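Local coordinates for cellulase (Bacteroides salanitronis, PDB 6WQY), which probably cleaves internal beta-1,4 linkages in cellulose and related plant polysaccharides, this chain being the glycoside hydrolase family 5 domain of a longer protein, at residues I156-A161 and R208-N213; P238-V241 and R245-V248. All blocks are in the same frame, centred on the assembly; numbering follows the deposited sequence. Where two conformers were deposited one is given.

Interaction 1: residues I156-A161 and R208-N213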
loop_
_atom_site.group_PDB
_atom_site.type_symbol
_atom_site.label_atom_id
_atom_site.label_comp_id
_atom_site.label_asym_id
_atom_site.label_seq_id
_atom_site.Cartn_x
_atom_site.Cartn_y
_atom_site.Cartn_z
ATOM N N ILE A 156 2.297 -1.615 -18.359
ATOM C CA ILE A 156 3.172 -1.400 -17.206
ATOM C C ILE A 156 4.132 -2.570 -17.057
ATOM O O ILE A 156 5.349 -2.394 -16.890
ATOM C CB ILE A 156 2.330 -1.174 -15.938
ATOM C CG1 ILE A 156 1.487 0.096 -16.058
ATOM C CG2 ILE A 156 3.233 -1.126 -14.719
ATOM C CD1 ILE A 156 0.326 0.142 -15.058
ATOM N N ALA A 157 3.606 -3.793 -17.145
ATOM C CA ALA A 157 4.460 -4.971 -17.029
ATOM C C ALA A 157 5.521 -4.984 -18.117
ATOM O O ALA A 157 6.696 -5.300 -17.855
ATOM C CB ALA A 157 3.606 -6.233 -17.098
ATOM N N ASN A 158 5.151 -4.654 -19.353
ATOM C CA ASN A 158 6.134 -4.662 -20.432
ATOM C C ASN A 158 7.215 -3.611 -20.195
ATOM O O ASN A 158 8.387 -3.830 -20.507
ATOM C CB ASN A 158 5.442 -4.466 -21.778
ATOM C CG ASN A 158 4.783 -5.740 -22.290
ATOM O OD1 ASN A 158 5.177 -6.845 -21.945
ATOM N ND2 ASN A 158 3.777 -5.574 -23.141
ATOM N N ARG A 159 6.840 -2.455 -19.653
ATOM C CA ARG A 159 7.808 -1.382 -19.426
ATOM C C ARG A 159 8.834 -1.757 -18.368
ATOM O O ARG A 159 9.951 -1.222 -18.373
ATOM C CB ARG A 159 7.076 -0.101 -19.020
ATOM C CG ARG A 159 7.957 1.102 -18.760
ATOM C CD ARG A 159 8.711 1.512 -20.018
ATOM N NE ARG A 159 9.509 2.718 -19.838
ATOM C CZ ARG A 159 10.678 2.751 -19.200
ATOM N NH1 ARG A 159 11.184 1.642 -18.686
ATOM N NH2 ARG A 159 11.341 3.885 -19.085
ATOM N N PHE A 160 8.480 -2.657 -17.460
ATOM C CA PHE A 160 9.341 -3.083 -16.360
ATOM C C PHE A 160 9.774 -4.537 -16.501
ATOM O O PHE A 160 10.208 -5.155 -15.522
ATOM C CB PHE A 160 8.650 -2.813 -15.024
ATOM C CG PHE A 160 8.477 -1.354 -14.754
ATOM C CD1 PHE A 160 9.589 -0.555 -14.512
ATOM C CD2 PHE A 160 7.229 -0.763 -14.780
ATOM C CE1 PHE A 160 9.453 0.800 -14.285
ATOM C CE2 PHE A 160 7.088 0.592 -14.561
ATOM C CZ PHE A 160 8.193 1.376 -14.320
ATOM N N ALA A 161 9.699 -5.084 -17.716
ATOM C CA ALA A 161 9.965 -6.506 -17.912
ATOM C C ALA A 161 11.389 -6.879 -17.532
ATOM O O ALA A 161 11.645 -8.032 -17.167
ATOM C CB ALA A 161 9.702 -6.887 -19.366
ATOM N N ARG A 208 1.162 -12.031 -15.923
ATOM C CA ARG A 208 1.854 -13.281 -16.219
ATOM C C ARG A 208 1.985 -13.507 -17.720
ATOM O O ARG A 208 2.980 -14.077 -18.170
ATOM C CB ARG A 208 1.147 -14.471 -15.569
ATOM C CG ARG A 208 1.058 -14.427 -14.058
ATOM C CD ARG A 208 2.389 -14.221 -13.370
ATOM N NE ARG A 208 2.232 -14.354 -11.919
ATOM C CZ ARG A 208 2.977 -13.733 -11.013
ATOM N NH1 ARG A 208 3.929 -12.895 -11.384
ATOM N NH2 ARG A 208 2.755 -13.929 -9.723
ATOM N N ALA A 209 1.000 -13.066 -18.509
ATOM C CA ALA A 209 1.025 -13.301 -19.945
ATOM C C ALA A 209 2.185 -12.596 -20.622
ATOM O O ALA A 209 2.585 -13.000 -21.721
ATOM C CB ALA A 209 -0.284 -12.838 -20.573
ATOM N N THR A 210 2.752 -11.562 -19.998
ATOM C CA THR A 210 3.885 -10.878 -20.607
ATOM C C THR A 210 5.181 -11.673 -20.485
ATOM O O THR A 210 6.161 -11.329 -21.145
ATOM C CB THR A 210 4.077 -9.466 -20.037
ATOM O OG1 THR A 210 4.497 -9.531 -18.667
ATOM C CG2 THR A 210 2.811 -8.635 -20.173
ATOM N N GLY A 211 5.209 -12.717 -19.661
ATOM C CA GLY A 211 6.340 -13.623 -19.647
ATOM C C GLY A 211 7.567 -13.052 -18.958
ATOM O O GLY A 211 7.535 -12.034 -18.259
ATOM N N GLY A 212 8.671 -13.771 -19.134
ATOM C CA GLY A 212 9.946 -13.321 -18.613
ATOM C C GLY A 212 9.908 -13.195 -17.112
ATOM O O GLY A 212 9.280 -14.003 -16.404
ATOM N N ASN A 213 10.570 -12.147 -16.610
ATOM C CA ASN A 213 10.597 -11.887 -15.179
ATOM C C ASN A 213 9.195 -11.707 -14.618
ATOM O O ASN A 213 8.955 -11.997 -13.441
ATOM C CB ASN A 213 11.421 -10.628 -14.895
ATOM C CG ASN A 213 12.903 -10.837 -15.126
ATOM O OD1 ASN A 213 13.484 -11.816 -14.654
ATOM N ND2 ASN A 213 13.522 -9.920 -15.863
HETATM O O HOH W 1 5.407 -9.616 -23.513
HETATM O O HOH W 2 12.203 -10.577 -18.532
HETATM O O HOH W 3 9.402 -9.794 -17.753
#
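In the (beta/alpha)8 barrel of this domain, two successive outer helices end side by side. Ala157 and Asn158, in the last turn of helix 139-159, and Ala161 just after it meet Thr210, at the end of the helix that starts at 191, and Asn213 beyond it. Gly211, with its positive phi, turns the chain out of the second helix, and Asn213 comes level with Ala161. Thr210 is the main side chain of the helix-end packing. Thr210 CB lies 3.4 Å from Asn158 OD1, and its methyl CG2 touches the same oxygen and Ala157 CB. Thr210 OG1 sits between the backbone N and the carbonyl carbon (chi1 68°). That torsion directs it back to Val207 O, its hydrogen-bond partner, while Ala157 CB packs alongside, 3.8 Å from Thr210 OG1. Asn214 ND2 ties the two helix ends together by bonding to both Thr210 OG1 and Ala157 O. On the solvent side, a water donates to Asn158 OD1 (3.2 Å) and to Thr210 O. Further along, a second water donates to Ala161 O and accepts from Asn213 N. The direct polar link comes from the amide of Asn213, in one of its two modelled conformers. Asn213 ND2 donates to Ala161 O at 3.0 Å, nearly straight at 163°. The donor lies in the carbonyl plane, and the acceptor is only 9° out of the amide plane.

Interaction 2: residues P238-V241 and R245-V248; sequences PQDV and RLMV
Asp240 OD2 is gripped by a water and by Arg208 of helix 191-209, and it also rests on Leu246 across the contact. The water donates to Asp240 OD2 at 2.7 Å and accepts from Arg245 N at 2.9 Å, so it bridges the two segments. The apolar neighbour of this oxygen is the branch point of Leu246: Leu246 CG lies 3.4 Å from Asp240 OD2, with CD2 close beside it. Asp240 OD1 also accepts from its own chain. Val241 N donates to Asp240 OD1 at 2.8 Å, but the bond is bent (137°) and approaches on the anti side, 35° out of the carboxylate plane. Asp240 CG is anti to the backbone N (chi1 -155°), which carries OD2 over to the leucine. With an alanine in place of Asp240, Arg208 would probably lose its charged mate and the bridging water its acceptor on this segment. Pro238 and Leu246 make the apolar half of the contact. Leu246 CD1 lies against the proline ring, 3.8 Å from Pro238 CB, and at 3.5 Å from Pro238 O. Arg245 contributes mainly its backbone N, since its guanidinium leads away to a salt bridge with Glu22. The contact folds the loop after helix 228-234 onto the start of barrel strand 246-251. Val204 of helix 191-209 touches both Asp240 and Leu246, and Gln201 of that helix packs on Pro238.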
loop_
_atom_site.group_PDB
_atom_site.type_symbol
_atom_site.label_atom_id
_atom_site.label_comp_id
_atom_site.label_asym_id
_atom_site.label_seq_id
_atom_site.Cartn_x
_atom_site.Cartn_y
_atom_site.Cartn_z
ATOM N N PRO A 238 -6.335 -15.287 -6.235
ATOM C CA PRO A 238 -6.383 -15.654 -7.651
ATOM C C PRO A 238 -5.597 -16.923 -7.921
ATOM O O PRO A 238 -4.641 -17.253 -7.200
ATOM C CB PRO A 238 -5.718 -14.467 -8.356
ATOM C CG PRO A 238 -5.964 -13.316 -7.431
ATOM C CD PRO A 238 -5.849 -13.903 -6.044
ATOM N N GLN A 239 -5.986 -17.612 -8.992
ATOM C CA GLN A 239 -5.159 -18.673 -9.549
ATOM C C GLN A 239 -3.916 -18.071 -10.190
ATOM O O GLN A 239 -3.938 -16.955 -10.710
ATOM C CB GLN A 239 -5.947 -19.422 -10.615
ATOM C CG GLN A 239 -7.227 -20.054 -10.109
ATOM C CD GLN A 239 -6.983 -21.053 -9.001
ATOM O OE1 GLN A 239 -6.308 -22.065 -9.196
ATOM N NE2 GLN A 239 -7.528 -20.772 -7.825
ATOM N N ASP A 240 -2.815 -18.809 -10.146
ATOM C CA ASP A 240 -1.546 -18.318 -10.661
ATOM C C ASP A 240 -0.789 -19.471 -11.299
ATOM O O ASP A 240 -1.079 -20.644 -11.058
ATOM C CB ASP A 240 -0.744 -17.656 -9.528
ATOM C CG ASP A 240 0.264 -16.626 -10.015
ATOM O OD1 ASP A 240 0.453 -16.475 -11.249
ATOM O OD2 ASP A 240 0.864 -15.974 -9.133
ATOM N N VAL A 241 0.165 -19.109 -12.161
ATOM C CA VAL A 241 0.998 -20.083 -12.864
ATOM C C VAL A 241 2.250 -20.468 -12.088
ATOM O O VAL A 241 2.994 -21.360 -12.524
ATOM C CB VAL A 241 1.441 -19.526 -14.235
ATOM C CG1 VAL A 241 0.227 -19.221 -15.099
ATOM C CG2 VAL A 241 2.295 -18.271 -14.059
ATOM N N ARG A 245 3.560 -16.291 -5.056
ATOM C CA ARG A 245 3.937 -14.994 -5.600
ATOM C C ARG A 245 2.784 -14.004 -5.575
ATOM O O ARG A 245 2.877 -12.955 -6.228
ATOM C CB ARG A 245 4.510 -15.110 -7.012
ATOM C CG ARG A 245 5.852 -15.838 -7.089
ATOM C CD ARG A 245 6.964 -15.048 -6.431
ATOM N NE ARG A 245 8.239 -15.751 -6.476
ATOM C CZ ARG A 245 8.622 -16.662 -5.587
ATOM N NH1 ARG A 245 7.824 -16.994 -4.568
ATOM N NH2 ARG A 245 9.802 -17.253 -5.705
ATOM N N LEU A 246 1.714 -14.291 -4.836
ATOM C CA LEU A 246 0.608 -13.366 -4.644
ATOM C C LEU A 246 0.494 -13.036 -3.165
ATOM O O LEU A 246 0.426 -13.937 -2.322
ATOM C CB LEU A 246 -0.718 -13.944 -5.129
ATOM C CG LEU A 246 -0.770 -14.324 -6.599
ATOM C CD1 LEU A 246 -2.162 -14.849 -6.931
ATOM C CD2 LEU A 246 -0.383 -13.188 -7.524
ATOM N N MET A 247 0.454 -11.738 -2.857
ATOM C CA MET A 247 0.405 -11.249 -1.483
ATOM C C MET A 247 -0.877 -10.454 -1.276
ATOM O O MET A 247 -1.217 -9.607 -2.111
ATOM C CB MET A 247 1.617 -10.348 -1.172
ATOM C CG MET A 247 2.960 -10.919 -1.613
ATOM S SD MET A 247 4.375 -9.932 -1.148
ATOM C CE MET A 247 4.100 -8.465 -2.131
ATOM N N VAL A 248 -1.583 -10.725 -0.186
ATOM C CA VAL A 248 -2.819 -10.010 0.129
ATOM C C VAL A 248 -2.475 -8.654 0.725
ATOM O O VAL A 248 -1.761 -8.564 1.728
ATOM C CB VAL A 248 -3.674 -10.817 1.109
ATOM C CG1 VAL A 248 -5.003 -10.129 1.370
ATOM C CG2 VAL A 248 -3.896 -12.241 0.593
HETATM O O HOH W 4 1.480 -17.289 -6.869
#

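How the interactions relate
Arg208 joins the two contacts, whose centres are 16 Å apart. It belongs to segment 208-213 of interaction 1 but points away from segment 156-161. Arg208 NH2 forms a salt bridge with Asp240 OD2 of interaction 2 at 2.8 Å and packs 3.4 Å from Arg245 CB. Its CG also meets Val241 CG2. Helix 191-209 leads into interaction 1 and packs on interaction 2. Both contacts lie where helices end and strands begin, the barrel end opposite the one that carries the active site in family 5 enzymes. In interaction 1 the side chain of Asn158 is about 8 Å from a bound magnesium ion and about 9 Å from that of Glu95, seen to bind magnesium in this protein.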